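Local coordinates for protein isoflavone reductase (PDB 2GAS) that reduces achiral isoflavones to chiral isoflavanones with NADPH, a late step in making the alfalfa phytoalexin medicarpin, at residues L221-N224 / E225-L229. Residues are numbered along the deposited sequence; the frame is centred on the assembly and turned at random.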
loop_
_atom_site.group_PDB
_atom_site.type_symbol
_atom_site.label_atom_id
_atom_site.label_comp_id
_atom_site.label_asym_id
_atom_site.label_seq_id
_atom_site.Cartn_x
_atom_site.Cartn_y
_atom_site.Cartn_z
ATOM N N LEU A 221 16.551 2.049 2.939
ATOM C CA LEU A 221 17.747 2.276 2.138
ATOM C C LEU A 221 17.678 3.446 1.175
ATOM O O LEU A 221 16.631 3.730 0.602
ATOM C CB LEU A 221 18.023 1.017 1.314
ATOM C CG LEU A 221 18.094 -0.321 2.054
ATOM C CD1 LEU A 221 17.861 -1.464 1.074
ATOM C CD2 LEU A 221 19.440 -0.451 2.741
ATOM N N THR A 222 18.812 4.115 0.985
ATOM C CA THR A 222 18.883 5.221 0.036
ATOM C C THR A 222 19.009 4.576 -1.343
ATOM O O THR A 222 19.329 3.390 -1.445
ATOM C CB THR A 222 20.127 6.088 0.273
ATOM O OG1 THR A 222 21.302 5.321 -0.026
ATOM C CG2 THR A 222 20.184 6.548 1.721
ATOM N N GLN A 223 18.771 5.337 -2.407
ATOM C CA GLN A 223 18.883 4.753 -3.739
ATOM C C GLN A 223 20.315 4.271 -3.993
ATOM O O GLN A 223 20.533 3.258 -4.660
ATOM C CB GLN A 223 18.459 5.763 -4.810
ATOM C CG GLN A 223 18.449 5.183 -6.219
ATOM C CD GLN A 223 17.353 4.149 -6.436
ATOM O OE1 GLN A 223 16.786 3.603 -5.482
ATOM N NE2 GLN A 223 17.059 3.867 -7.703
ATOM N N ASN A 224 21.295 4.990 -3.455
ATOM C CA ASN A 224 22.693 4.591 -3.627
ATOM C C ASN A 224 22.924 3.251 -2.937
ATOM O O ASN A 224 23.669 2.405 -3.438
ATOM C CB ASN A 224 23.633 5.650 -3.038
ATOM C CG ASN A 224 23.778 6.872 -3.932
ATOM O OD1 ASN A 224 24.221 7.937 -3.487
ATOM N ND2 ASN A 224 23.418 6.724 -5.198
ATOM N N GLU A 225 22.297 3.061 -1.778
ATOM C CA GLU A 225 22.432 1.808 -1.038
ATOM C C GLU A 225 21.739 0.665 -1.782
ATOM O O GLU A 225 22.235 -0.459 -1.801
ATOM C CB GLU A 225 21.866 1.971 0.375
ATOM C CG GLU A 225 22.764 2.817 1.273
ATOM C CD GLU A 225 22.124 3.185 2.600
ATOM O OE1 GLU A 225 22.873 3.505 3.548
ATOM O OE2 GLU A 225 20.882 3.167 2.698
ATOM N N VAL A 226 20.594 0.956 -2.397
ATOM C CA VAL A 226 19.857 -0.048 -3.164
ATOM C C VAL A 226 20.719 -0.507 -4.345
ATOM O O VAL A 226 20.890 -1.707 -4.587
ATOM C CB VAL A 226 18.522 0.533 -3.714
ATOM C CG1 VAL A 226 17.936 -0.392 -4.772
ATOM C CG2 VAL A 226 17.519 0.712 -2.571
ATOM N N ILE A 227 21.267 0.459 -5.074
ATOM C CA ILE A 227 22.108 0.168 -6.231
ATOM C C ILE A 227 23.354 -0.630 -5.839
ATOM O O ILE A 227 23.735 -1.575 -6.530
ATOM C CB ILE A 227 22.514 1.481 -6.945
ATOM C CG1 ILE A 227 21.277 2.120 -7.583
ATOM C CG2 ILE A 227 23.579 1.207 -8.003
ATOM C CD1 ILE A 227 21.516 3.506 -8.142
ATOM N N ALA A 228 23.988 -0.260 -4.730
ATOM C CA ALA A 228 25.179 -0.978 -4.274
ATOM C C ALA A 228 24.818 -2.420 -3.908
ATOM O O ALA A 228 25.590 -3.347 -4.160
ATOM C CB ALA A 228 25.796 -0.260 -3.075
ATOM N N LEU A 229 23.642 -2.610 -3.316
ATOM C CA LEU A 229 23.179 -3.943 -2.940
ATOM C C LEU A 229 23.004 -4.814 -4.191
ATOM O O LEU A 229 23.445 -5.966 -4.236
ATOM C CB LEU A 229 21.844 -3.840 -2.193
ATOM C CG LEU A 229 21.158 -5.155 -1.818
ATOM C CD1 LEU A 229 22.104 -5.993 -0.966
ATOM C CD2 LEU A 229 19.862 -4.873 -1.063
#
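Thr222 holds OG1 between its own backbone N and carbonyl carbon (chi1 66°), facing the start of helix 223-234, while Glu225 sets CG beside its backbone N (chi1 -73°) and runs extended from there, back toward the strand. Each side chain thereby bonds to the other residue's backbone N, a capping box with Thr222 at the N-cap. Glu225 N donates to Thr222 OG1 at 3.0 Å, and Thr222 N donates to Glu225 OE2 at 2.8 Å, nearly straight at 167°. That amide meets the anti side of the carboxylate, out of its plane. The aliphatic part of Glu225 lies close over the threonine hydroxyl, CG to OG1 being 3.2 Å. OE2 also forms a salt bridge with Lys185 NZ, so one oxygen serves both the strand amide and a lysine; an alanine in place of Glu225 would probably leave Thr222 N and the Lys185 ammonium without this shared acceptor. The first helical turn closes through backbone bonds, Val226 N to Thr222 O (2.9 Å) and Ile227 N to Gln223 O (2.9 Å). An apolar contact flanks them, Leu221 CB resting 3.9 Å from Val226 CG2. The Gln223 chain, bent at its second torsion, brings OE1 to 3.9 Å from Val226 CB, while NE2 bonds to Leu163 O. Here the chain leaves edge strand 220-222, antiparallel to strand 185-189, and enters helix 223-234. Val226 leans on Tyr188 of that neighbouring strand, Ile227 packs against Val176 and Ile178 of strand 175-179, and Leu221 and Leu229 reach helix 299-303.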